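Local coordinates for protein 3-dehydroquinate dehydratase (Geobacillus kaustophilus, PDB 2YR1) that probably catalyses the cis-dehydration of 3-dehydroquinate to 3-dehydroshikimate, the third step of the chorismate pathway that leads to the aromatic amino acids, at residues I172-V177 and I204-G209; E88-Q93 and S145-D150; V177-P182 and G209-I214; D161-E166 and R197-P202. One frame throughout, in Å; residues are numbered along the deposited sequence.

All four contacts belong to one TIM barrel, and contact 1, which touches the other three, pairs strand 172-177 with strand 203-207. Contact 2 lies on the neighbouring strand 141-148, its centre about 11 Å from that of contact 1. There the predicted catalytic residues meet, with Lys-174 NZ 3.0 Å from His-147 CE1. Contact 3, which shares Val-177 and Gly-209 with contact 1, joins the loops into which the two paired strands run, at the same end of the barrel as contact 2. Contact 4 lies toward the other end, about 23 Å from contact 3 between centres, where Pro-202 O lies 3.1 Å from Ala-173 N, probably as a hydrogen bond.

Contact 1 of 4, residues I172-V177 and I204-G209; sequences IAKVAV and ITMAMG
Five backbone hydrogen bonds join strands 172-177 and 203-207, whose segment axes run 4.8 Å apart and only 4° from parallel. Ile-204 N donates to Ala-173 O at 2.8 Å, and Ile-204 O receives Val-175 N. The zigzag continues through Met-206, whose N reaches Val-175 O at a longer 3.3 Å, and ends with Met-208 N on Val-177 O. This is the parallel pairing of a beta-alpha-beta crossover in a TIM barrel, made through helix 182-198.

Apolar packing differs on the two faces. Val-175 and Thr-205 stand side by side facing helix 155-167, their CG2 methyls tight at 3.5 Å, while Thr-205 OG1 bonds Thr-192. On the other face Ile-204 CD1 meets Ile-172 CG2 at 3.5 Å, the side chains crossing obliquely, and Ile-204 CB lies beside Lys-174 CG. Met-206 CG takes the crowded position between backbone N and carbonyl carbon (chi1 57°), and two further bends lay the thioether over small Ala-176; Ala-176 CB is 3.6 Å from Met-206 CG. Met-206 SD lies 4.0 Å from Lys-174 CE. An alanine in place of Met-206 would remove the thioether from Ala-176 and Lys-174 and would probably leave the lysine chain less well positioned.

Lys-174, the predicted Schiff-base residue, runs its methylenes along apolar neighbours to a polar end; the nearby like charge of Arg-86 would tend to lower the amine's pKa, partly offset by a long, weak ion pair with Asp-119.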
loop_
_atom_site.group_PDB
_atom_site.type_symbol
_atom_site.label_atom_id
_atom_site.label_comp_id
_atom_site.label_asym_id
_atom_site.label_seq_id
_atom_site.Cartn_x
_atom_site.Cartn_y
_atom_site.Cartn_z
ATOM N N ILE A 172 21.701 5.636 9.072
ATOM C CA ILE A 172 20.319 5.434 8.657
ATOM C C ILE A 172 19.608 6.763 8.853
ATOM O O ILE A 172 19.781 7.408 9.878
ATOM C CB ILE A 172 19.608 4.371 9.534
ATOM C CG1 ILE A 172 20.315 3.026 9.385
ATOM C CG2 ILE A 172 18.133 4.292 9.166
ATOM C CD1 ILE A 172 19.645 1.882 10.124
ATOM N N ALA A 173 18.821 7.168 7.858
ATOM C CA ALA A 173 18.077 8.422 7.918
ATOM C C ALA A 173 16.618 8.109 8.213
ATOM O O ALA A 173 16.032 7.227 7.577
ATOM C CB ALA A 173 18.183 9.149 6.590
ATOM N N LYS A 174 16.022 8.811 9.175
ATOM C CA LYS A 174 14.624 8.538 9.493
ATOM C C LYS A 174 13.726 9.775 9.511
ATOM O O LYS A 174 14.091 10.808 10.075
ATOM C CB LYS A 174 14.532 7.805 10.840
ATOM C CG LYS A 174 13.099 7.596 11.352
ATOM C CD LYS A 174 13.062 6.937 12.733
ATOM C CE LYS A 174 11.643 6.943 13.273
ATOM N NZ LYS A 174 11.562 6.798 14.748
ATOM N N VAL A 175 12.568 9.688 8.853
ATOM C CA VAL A 175 11.600 10.791 8.873
ATOM C C VAL A 175 10.177 10.254 9.073
ATOM O O VAL A 175 9.756 9.314 8.391
ATOM C CB VAL A 175 11.584 11.648 7.564
ATOM C CG1 VAL A 175 12.926 12.371 7.357
ATOM C CG2 VAL A 175 11.280 10.776 6.379
ATOM N N ALA A 176 9.439 10.835 10.015
ATOM C CA ALA A 176 8.051 10.412 10.217
ATOM C C ALA A 176 7.136 11.644 10.103
ATOM O O ALA A 176 7.509 12.742 10.515
ATOM C CB ALA A 176 7.887 9.717 11.589
ATOM N N VAL A 177 5.952 11.475 9.526
ATOM C CA VAL A 177 5.026 12.578 9.385
ATOM C C VAL A 177 3.617 12.190 9.813
ATOM O O VAL A 177 3.298 11.003 9.931
ATOM C CB VAL A 177 4.960 13.113 7.922
ATOM C CG1 VAL A 177 6.323 13.662 7.493
ATOM C CG2 VAL A 177 4.503 11.991 6.962
ATOM N N ILE A 204 14.313 5.155 6.754
ATOM C CA ILE A 204 13.172 4.681 7.549
ATOM C C ILE A 204 12.171 5.795 7.487
ATOM O O ILE A 204 12.436 6.895 7.974
ATOM C CB ILE A 204 13.495 4.461 9.030
ATOM C CG1 ILE A 204 14.618 3.440 9.186
ATOM C CG2 ILE A 204 12.235 3.973 9.784
ATOM C CD1 ILE A 204 15.093 3.321 10.637
ATOM N N THR A 205 11.016 5.528 6.887
ATOM C CA THR A 205 9.996 6.557 6.799
ATOM C C THR A 205 8.642 5.979 7.168
ATOM O O THR A 205 8.416 4.761 7.076
ATOM C CB THR A 205 9.863 7.152 5.366
ATOM O OG1 THR A 205 9.354 6.154 4.482
ATOM C CG2 THR A 205 11.204 7.688 4.839
ATOM N N MET A 206 7.745 6.861 7.594
ATOM C CA MET A 206 6.386 6.470 7.942
ATOM C C MET A 206 5.454 7.670 8.071
ATOM O O MET A 206 5.884 8.790 8.375
ATOM C CB MET A 206 6.344 5.674 9.268
ATOM C CG MET A 206 6.933 6.398 10.475
ATOM S SD MET A 206 8.724 6.141 10.613
ATOM C CE MET A 206 8.809 4.589 11.508
ATOM N N ALA A 207 4.184 7.427 7.779
ATOM C CA ALA A 207 3.128 8.419 7.968
ATOM C C ALA A 207 2.447 7.718 9.149
ATOM O O ALA A 207 2.165 6.510 9.087
ATOM C CB ALA A 207 2.184 8.474 6.762
ATOM N N MET A 208 2.224 8.452 10.230
ATOM C CA MET A 208 1.614 7.888 11.433
ATOM C C MET A 208 0.102 7.894 11.315
ATOM O O MET A 208 -0.425 8.296 10.288
ATOM C CB MET A 208 2.060 8.714 12.633
ATOM C CG MET A 208 3.581 8.765 12.759
ATOM S SD MET A 208 4.125 9.772 14.138
ATOM C CE MET A 208 4.056 11.424 13.366
ATOM N N GLY A 209 -0.591 7.449 12.369
ATOM C CA GLY A 209 -2.045 7.429 12.346
ATOM C C GLY A 209 -2.681 6.375 11.444
ATOM O O GLY A 209 -1.983 5.616 10.751
#

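Contact 2 of 4, residues E88-Q93 and S145-D150; sequences EREGGQ and SRHYFD
At the C-terminal end of the TIM barrel strands, where this fold carries its active site, the loop after strand 81-84 folds against strand 141-148 and the residues that follow it. The polar link is a single hydrogen bond. His-147 N donates to Glu-90 OE1 at 2.9 Å, bent to 135° at the hydrogen and reaching the oxygen from above the carboxylate plane. Glu-90, extended beyond CG, is long enough to span from loop to strand.

The same oxygen sits in the plane of the imidazole at its edge, 3.0 Å from His-147 CD2, with the carboxylate and ring planes turned 48° apart. Such a negative neighbour would probably stabilise a positively charged imidazole. On the ring's NE2 side, His-147 donates to Ser-145 OG at 3.2 Å; Asp-119 holds that hydroxyl. A second-shell chain therefore orients His-147, the predicted proton donor and acceptor, which also touches Lys-174 and Arg-86.

Apolar packing comes mainly from Phe-149 and the loop backbone. Glycine is needed at Gly-91, because a beta carbon would jam against the preceding carbonyl oxygen and collide with the ring; its CA instead makes a CH-pi contact over the face, 4.0 Å from the Phe-149 ring centroid.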
loop_
_atom_site.group_PDB
_atom_site.type_symbol
_atom_site.label_atom_id
_atom_site.label_comp_id
_atom_site.label_asym_id
_atom_site.label_seq_id
_atom_site.Cartn_x
_atom_site.Cartn_y
_atom_site.Cartn_z
ATOM N N GLU A 88 10.947 15.932 23.410
ATOM C CA GLU A 88 9.548 16.171 23.738
ATOM C C GLU A 88 8.926 16.926 22.575
ATOM O O GLU A 88 7.749 16.735 22.248
ATOM C CB GLU A 88 9.420 16.982 25.033
ATOM C CG GLU A 88 8.007 16.996 25.623
ATOM C CD GLU A 88 7.982 17.506 27.061
ATOM O OE1 GLU A 88 8.705 18.484 27.346
ATOM O OE2 GLU A 88 7.240 16.938 27.898
ATOM N N ARG A 89 9.734 17.771 21.941
ATOM C CA ARG A 89 9.287 18.555 20.800
ATOM C C ARG A 89 9.019 17.674 19.578
ATOM O O ARG A 89 8.599 18.169 18.533
ATOM C CB ARG A 89 10.338 19.606 20.440
ATOM C CG ARG A 89 11.665 19.027 20.001
ATOM C CD ARG A 89 12.683 20.124 19.736
ATOM N NE ARG A 89 12.517 20.744 18.424
ATOM C CZ ARG A 89 13.030 21.924 18.092
ATOM N NH1 ARG A 89 13.731 22.606 18.985
ATOM N NH2 ARG A 89 12.867 22.413 16.866
ATOM N N GLU A 90 9.267 16.373 19.706
ATOM C CA GLU A 90 9.045 15.459 18.597
ATOM C C GLU A 90 8.270 14.215 19.012
ATOM O O GLU A 90 8.553 13.105 18.547
ATOM C CB GLU A 90 10.385 15.092 17.950
ATOM C CG GLU A 90 10.959 16.231 17.099
ATOM C CD GLU A 90 12.152 15.822 16.242
ATOM O OE1 GLU A 90 12.138 14.703 15.678
ATOM O OE2 GLU A 90 13.099 16.631 16.115
ATOM N N GLY A 91 7.288 14.416 19.893
ATOM C CA GLY A 91 6.446 13.324 20.358
ATOM C C GLY A 91 6.954 12.567 21.569
ATOM O O GLY A 91 6.286 11.661 22.082
ATOM N N GLY A 92 8.138 12.928 22.042
ATOM C CA GLY A 92 8.685 12.236 23.193
ATOM C C GLY A 92 8.122 12.682 24.536
ATOM O O GLY A 92 7.613 13.793 24.676
ATOM N N GLN A 93 8.224 11.790 25.518
ATOM C CA GLN A 93 7.758 12.018 26.883
ATOM C C GLN A 93 8.504 13.176 27.563
ATOM O O GLN A 93 9.360 13.822 26.947
ATOM C CB GLN A 93 7.969 10.737 27.693
ATOM C CG GLN A 93 7.167 9.548 27.187
ATOM C CD GLN A 93 5.676 9.763 27.340
ATOM O OE1 GLN A 93 5.183 9.945 28.453
ATOM N NE2 GLN A 93 4.949 9.750 26.222
ATOM N N SER A 145 17.144 11.116 12.898
ATOM C CA SER A 145 15.743 11.283 12.590
ATOM C C SER A 145 15.128 12.655 12.737
ATOM O O SER A 145 15.727 13.593 13.275
ATOM C CB SER A 145 14.943 10.284 13.426
ATOM O OG SER A 145 15.152 10.487 14.815
ATOM N N ARG A 146 13.896 12.732 12.252
ATOM C CA ARG A 146 13.078 13.926 12.267
ATOM C C ARG A 146 11.648 13.416 12.329
ATOM O O ARG A 146 11.285 12.528 11.556
ATOM C CB ARG A 146 13.246 14.707 10.972
ATOM C CG ARG A 146 12.688 16.114 11.026
ATOM C CD ARG A 146 13.604 17.017 11.861
ATOM N NE ARG A 146 13.630 18.394 11.365
ATOM C CZ ARG A 146 12.641 19.265 11.529
ATOM N NH1 ARG A 146 11.549 18.904 12.188
ATOM N NH2 ARG A 146 12.740 20.489 11.019
ATOM N N HIS A 147 10.851 13.977 13.236
ATOM C CA HIS A 147 9.456 13.590 13.377
ATOM C C HIS A 147 8.540 14.827 13.293
ATOM O O HIS A 147 8.745 15.821 14.001
ATOM C CB HIS A 147 9.250 12.858 14.709
ATOM C CG HIS A 147 10.247 11.759 14.954
ATOM N ND1 HIS A 147 9.956 10.424 14.763
ATOM C CD2 HIS A 147 11.544 11.803 15.343
ATOM C CE1 HIS A 147 11.027 9.697 15.020
ATOM N NE2 HIS A 147 12.006 10.509 15.373
ATOM N N TYR A 148 7.542 14.764 12.416
ATOM C CA TYR A 148 6.578 15.852 12.247
ATOM C C TYR A 148 5.215 15.382 12.755
ATOM O O TYR A 148 4.498 14.703 12.040
ATOM C CB TYR A 148 6.462 16.222 10.770
ATOM C CG TYR A 148 7.725 16.835 10.227
ATOM C CD1 TYR A 148 8.096 18.129 10.585
ATOM C CD2 TYR A 148 8.577 16.108 9.397
ATOM C CE1 TYR A 148 9.289 18.687 10.130
ATOM C CE2 TYR A 148 9.776 16.657 8.934
ATOM C CZ TYR A 148 10.119 17.946 9.307
ATOM O OH TYR A 148 11.287 18.491 8.857
ATOM N N PHE A 149 4.859 15.746 13.984
ATOM C CA PHE A 149 3.586 15.305 14.562
ATOM C C PHE A 149 2.376 16.170 14.245
ATOM O O PHE A 149 1.239 15.727 14.422
ATOM C CB PHE A 149 3.716 15.166 16.080
ATOM C CG PHE A 149 4.174 13.802 16.532
ATOM C CD1 PHE A 149 3.257 12.872 17.015
ATOM C CD2 PHE A 149 5.516 13.438 16.441
ATOM C CE1 PHE A 149 3.665 11.596 17.401
ATOM C CE2 PHE A 149 5.940 12.160 16.825
ATOM C CZ PHE A 149 5.016 11.238 17.303
ATOM N N ASP A 150 2.602 17.387 13.758
ATOM C CA ASP A 150 1.492 18.279 13.479
ATOM C C ASP A 150 1.027 18.340 12.028
ATOM O O ASP A 150 0.065 19.040 11.706
ATOM C CB ASP A 150 1.832 19.698 13.974
ATOM C CG ASP A 150 2.127 19.736 15.463
ATOM O OD1 ASP A 150 1.452 19.009 16.212
ATOM O OD2 ASP A 150 3.026 20.488 15.895
#

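Contact 3 of 4, residues V177-P182 and G209-I214; sequences VMPKSP and GGLGAI
Gly-209 opens the turn that leads from strand 203-207 towards helix 213-218. Its positive phi (72°) suits a residue without a beta carbon, and Gly-209 N lies 4.4 Å from Met-178 SD, a loose contact at the start of the loop that follows strand 172-177. Gly-210 begins a type I beta turn, closed where Ala-213 N donates to Gly-210 O at 3.1 Å.

Leu-211, inside that turn, carries the contact. Leu-211 CB meets Pro-179 CG at 3.6 Å as the two side chains slide past one another in opposite directions. Further out, Leu-211 CD2 comes against the backbone between Lys-180 and Ser-181, 3.5 Å from Ser-181 N. Its chi1 at -129° lies between staggered positions, which may cost some torsional strain. The branched tip suits a place wedged between a proline ring, a peptide and Arg-257 of the second subunit. Gly-212 follows; Gly-212 N is 4.0 Å from Pro-179 CG, so the proline ring lies against both residues.

Ala-213 and Ile-214 follow and pack on Ser-256 and Ala-218 of the second subunit. On the opposing loop, Ser-181 is the N-cap of helix 182-198, its OG bonded to Asp-184 N.

No hydrogen bond crosses between these loops after two adjacent TIM barrel strands; their fit rests on van der Waals contact between a loop with two prolines and a helix cap and a glycine-rich type I turn, at the dimer interface.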
loop_
_atom_site.group_PDB
_atom_site.type_symbol
_atom_site.label_atom_id
_atom_site.label_comp_id
_atom_site.label_asym_id
_atom_site.label_seq_id
_atom_site.Cartn_x
_atom_site.Cartn_y
_atom_site.Cartn_z
ATOM N N VAL A 177 5.952 11.475 9.526
ATOM C CA VAL A 177 5.026 12.578 9.385
ATOM C C VAL A 177 3.617 12.190 9.813
ATOM O O VAL A 177 3.298 11.003 9.931
ATOM C CB VAL A 177 4.960 13.113 7.922
ATOM C CG1 VAL A 177 6.323 13.662 7.493
ATOM C CG2 VAL A 177 4.503 11.991 6.962
ATOM N N MET A 178 2.789 13.203 10.066
ATOM C CA MET A 178 1.388 12.980 10.456
ATOM C C MET A 178 0.562 13.454 9.285
ATOM O O MET A 178 0.459 14.666 9.025
ATOM C CB MET A 178 1.006 13.787 11.688
ATOM C CG MET A 178 -0.410 13.482 12.161
ATOM S SD MET A 178 -0.467 11.844 12.837
ATOM C CE MET A 178 -0.557 12.226 14.617
ATOM N N PRO A 179 -0.020 12.510 8.530
ATOM C CA PRO A 179 -0.830 12.887 7.366
ATOM C C PRO A 179 -2.195 13.417 7.795
ATOM O O PRO A 179 -2.737 12.988 8.793
ATOM C CB PRO A 179 -0.936 11.574 6.594
ATOM C CG PRO A 179 -1.039 10.578 7.677
ATOM C CD PRO A 179 0.016 11.044 8.687
ATOM N N LYS A 180 -2.749 14.329 7.020
ATOM C CA LYS A 180 -4.055 14.885 7.345
ATOM C C LYS A 180 -4.977 14.548 6.188
ATOM O O LYS A 180 -6.164 14.889 6.189
ATOM C CB LYS A 180 -3.949 16.400 7.534
ATOM C CG LYS A 180 -3.052 16.822 8.687
ATOM C CD LYS A 180 -3.495 16.196 9.995
ATOM C CE LYS A 180 -2.611 16.615 11.159
ATOM N NZ LYS A 180 -2.744 18.063 11.452
ATOM N N SER A 181 -4.424 13.839 5.212
ATOM C CA SER A 181 -5.165 13.448 4.021
ATOM C C SER A 181 -4.415 12.352 3.258
ATOM O O SER A 181 -3.231 12.133 3.483
ATOM C CB SER A 181 -5.298 14.644 3.088
ATOM O OG SER A 181 -4.049 14.861 2.454
ATOM N N PRO A 182 -5.108 11.647 2.350
ATOM C CA PRO A 182 -4.465 10.588 1.565
ATOM C C PRO A 182 -3.333 11.197 0.743
ATOM O O PRO A 182 -2.270 10.586 0.549
ATOM C CB PRO A 182 -5.608 10.071 0.696
ATOM C CG PRO A 182 -6.768 10.148 1.642
ATOM C CD PRO A 182 -6.575 11.520 2.290
ATOM N N GLY A 209 -0.591 7.449 12.369
ATOM C CA GLY A 209 -2.045 7.429 12.346
ATOM C C GLY A 209 -2.681 6.375 11.444
ATOM O O GLY A 209 -1.983 5.616 10.751
ATOM N N GLY A 210 -4.016 6.348 11.428
ATOM C CA GLY A 210 -4.736 5.361 10.633
ATOM C C GLY A 210 -4.473 5.576 9.158
ATOM O O GLY A 210 -4.290 4.635 8.385
ATOM N N LEU A 211 -4.459 6.844 8.784
ATOM C CA LEU A 211 -4.217 7.256 7.413
ATOM C C LEU A 211 -2.889 6.708 6.921
ATOM O O LEU A 211 -2.765 6.322 5.765
ATOM C CB LEU A 211 -4.194 8.776 7.352
ATOM C CG LEU A 211 -5.053 9.504 6.327
ATOM C CD1 LEU A 211 -6.305 8.711 5.997
ATOM C CD2 LEU A 211 -5.386 10.871 6.898
ATOM N N GLY A 212 -1.899 6.675 7.806
ATOM C CA GLY A 212 -0.586 6.192 7.428
ATOM C C GLY A 212 -0.318 4.701 7.551
ATOM O O GLY A 212 0.805 4.251 7.303
ATOM N N ALA A 213 -1.330 3.921 7.911
ATOM C CA ALA A 213 -1.122 2.491 8.063
ATOM C C ALA A 213 -0.473 1.870 6.830
ATOM O O ALA A 213 0.464 1.074 6.951
ATOM C CB ALA A 213 -2.447 1.788 8.358
ATOM N N ILE A 214 -0.957 2.238 5.648
ATOM C CA ILE A 214 -0.420 1.661 4.417
ATOM C C ILE A 214 1.085 1.804 4.322
ATOM O O ILE A 214 1.767 0.927 3.769
ATOM C CB ILE A 214 -1.059 2.282 3.127
ATOM C CG1 ILE A 214 -0.573 1.522 1.885
ATOM C CG2 ILE A 214 -0.659 3.762 2.981
ATOM C CD1 ILE A 214 -0.963 0.026 1.850
#

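Contact 4 of 4, residues D161-E166 and R197-P202; sequences DMRQAE and RELAIP
This is a half-buried packing of helix 155-167 against the chain that leaves helix 182-198, combining one charged hydrogen bond with a small apolar patch. Glu-166 supplies the bond: Glu-166 OE2 accepts Ala-200 N at 2.8 Å, almost straight at 171°, through the syn lone pair. CG anti to the backbone N (chi1 180°) and an extended chain carry the carboxylate across to residues 198-200. The other oxygen is served by water 1, which donates to Glu-166 OE1 at 2.7 Å and to Glu-198 O, tying a second backbone group of this connection to the helix.

Both helices belong to the outer helical layer of the TIM barrel, around the strands, and residues 199-202 lead from the second into strand 203-207, at the N-terminal end of the strands, opposite the end that carries the active site. An alanine in place of Glu-166 would remove the carboxylate, and Ala-200 N and the water would probably be less firmly held.

Leu-199 packs beside the carboxylate. Leu-199 CD1 lies 3.2 Å from Met-162 O, while Leu-199 CD2 is 3.4 Å from Glu-166 OE1; two methyl branches let one residue meet both helix positions. Ile-201 slides along the aliphatic part of the glutamate, Ile-201 CD1 to Glu-166 CB at 4.0 Å. Nearer the surface, Arg-163 and Glu-198 cross obliquely and touch by their methylenes, Arg-163 CD being 3.8 Å from Glu-198 CG.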
loop_
_atom_site.group_PDB
_atom_site.type_symbol
_atom_site.label_atom_id
_atom_site.label_comp_id
_atom_site.label_asym_id
_atom_site.label_seq_id
_atom_site.Cartn_x
_atom_site.Cartn_y
_atom_site.Cartn_z
ATOM N N ASP A 161 15.596 16.952 4.554
ATOM C CA ASP A 161 15.889 16.375 5.870
ATOM C C ASP A 161 16.743 15.125 5.768
ATOM O O ASP A 161 17.717 14.967 6.495
ATOM C CB ASP A 161 14.602 15.991 6.629
ATOM C CG ASP A 161 13.840 17.193 7.144
ATOM O OD1 ASP A 161 14.475 18.201 7.540
ATOM O OD2 ASP A 161 12.593 17.119 7.175
ATOM N N MET A 162 16.371 14.225 4.864
ATOM C CA MET A 162 17.103 12.986 4.708
ATOM C C MET A 162 18.484 13.222 4.094
ATOM O O MET A 162 19.444 12.543 4.436
ATOM C CB MET A 162 16.290 11.991 3.864
ATOM C CG MET A 162 15.133 11.364 4.640
ATOM S SD MET A 162 14.112 10.210 3.718
ATOM C CE MET A 162 13.045 11.338 2.760
ATOM N N ARG A 163 18.588 14.176 3.181
ATOM C CA ARG A 163 19.886 14.447 2.583
ATOM C C ARG A 163 20.833 14.957 3.663
ATOM O O ARG A 163 21.987 14.555 3.715
ATOM C CB ARG A 163 19.765 15.481 1.458
ATOM C CG ARG A 163 19.057 14.959 0.218
ATOM C CD ARG A 163 19.681 15.538 -1.039
ATOM N NE ARG A 163 19.364 16.950 -1.202
ATOM C CZ ARG A 163 20.204 17.853 -1.704
ATOM N NH1 ARG A 163 21.420 17.487 -2.090
ATOM N NH2 ARG A 163 19.829 19.119 -1.821
ATOM N N GLN A 164 20.323 15.824 4.535
ATOM C CA GLN A 164 21.119 16.412 5.610
ATOM C C GLN A 164 21.534 15.358 6.641
ATOM O O GLN A 164 22.661 15.376 7.147
ATOM C CB GLN A 164 20.320 17.531 6.285
ATOM C CG GLN A 164 21.169 18.572 6.994
ATOM C CD GLN A 164 21.761 19.578 6.028
ATOM O OE1 GLN A 164 22.594 19.237 5.186
ATOM N NE2 GLN A 164 21.320 20.825 6.134
ATOM N N ALA A 165 20.618 14.449 6.960
ATOM C CA ALA A 165 20.915 13.399 7.918
ATOM C C ALA A 165 22.152 12.645 7.421
ATOM O O ALA A 165 23.079 12.380 8.186
ATOM C CB ALA A 165 19.729 12.457 8.048
ATOM N N GLU A 166 22.166 12.313 6.131
ATOM C CA GLU A 166 23.299 11.616 5.556
ATOM C C GLU A 166 24.513 12.543 5.605
ATOM O O GLU A 166 25.606 12.096 5.900
ATOM C CB GLU A 166 23.014 11.193 4.106
ATOM C CG GLU A 166 24.191 10.455 3.454
ATOM C CD GLU A 166 23.934 10.146 1.987
ATOM O OE1 GLU A 166 23.542 11.067 1.248
ATOM O OE2 GLU A 166 24.117 8.986 1.581
ATOM N N ARG A 197 16.766 7.056 -4.186
ATOM C CA ARG A 197 17.597 7.192 -5.364
ATOM C C ARG A 197 18.745 8.188 -5.169
ATOM O O ARG A 197 19.700 8.187 -5.942
ATOM C CB ARG A 197 16.724 7.625 -6.540
ATOM C CG ARG A 197 16.006 6.462 -7.181
ATOM C CD ARG A 197 14.867 6.929 -8.026
ATOM N NE ARG A 197 14.522 5.965 -9.068
ATOM C CZ ARG A 197 14.337 4.667 -8.860
ATOM N NH1 ARG A 197 14.471 4.163 -7.638
ATOM N NH2 ARG A 197 13.998 3.876 -9.871
ATOM N N GLU A 198 18.654 9.020 -4.129
ATOM C CA GLU A 198 19.675 10.036 -3.857
ATOM C C GLU A 198 20.702 9.669 -2.779
ATOM O O GLU A 198 21.879 10.018 -2.908
ATOM C CB GLU A 198 19.001 11.361 -3.483
ATOM C CG GLU A 198 19.951 12.540 -3.314
ATOM C CD GLU A 198 20.473 13.094 -4.638
ATOM O OE1 GLU A 198 19.698 13.726 -5.385
ATOM O OE2 GLU A 198 21.667 12.895 -4.933
ATOM N N LEU A 199 20.271 8.966 -1.727
ATOM C CA LEU A 199 21.172 8.585 -0.636
ATOM C C LEU A 199 21.837 7.220 -0.776
ATOM O O LEU A 199 21.323 6.322 -1.438
ATOM C CB LEU A 199 20.438 8.628 0.712
ATOM C CG LEU A 199 19.601 9.867 1.032
ATOM C CD1 LEU A 199 19.418 9.968 2.531
ATOM C CD2 LEU A 199 20.259 11.108 0.492
ATOM N N ALA A 200 22.990 7.058 -0.131
ATOM C CA ALA A 200 23.700 5.789 -0.200
ATOM C C ALA A 200 23.377 4.916 1.009
ATOM O O ALA A 200 23.716 3.731 1.026
ATOM C CB ALA A 200 25.222 6.038 -0.285
ATOM N N ILE A 201 22.702 5.488 2.008
ATOM C CA ILE A 201 22.376 4.756 3.240
ATOM C C ILE A 201 20.883 4.380 3.324
ATOM O O ILE A 201 20.063 4.924 2.587
ATOM C CB ILE A 201 22.724 5.603 4.481
ATOM C CG1 ILE A 201 21.856 6.865 4.493
ATOM C CG2 ILE A 201 24.210 5.984 4.470
ATOM C CD1 ILE A 201 21.998 7.735 5.767
ATOM N N PRO A 202 20.532 3.427 4.206
ATOM C CA PRO A 202 19.135 2.991 4.381
ATOM C C PRO A 202 18.260 4.139 4.884
ATOM O O PRO A 202 18.747 5.068 5.526
ATOM C CB PRO A 202 19.244 1.862 5.417
ATOM C CG PRO A 202 20.616 1.265 5.093
ATOM C CD PRO A 202 21.458 2.514 4.918
HETATM O O HOH W 1 24.375 10.213 -1.200
#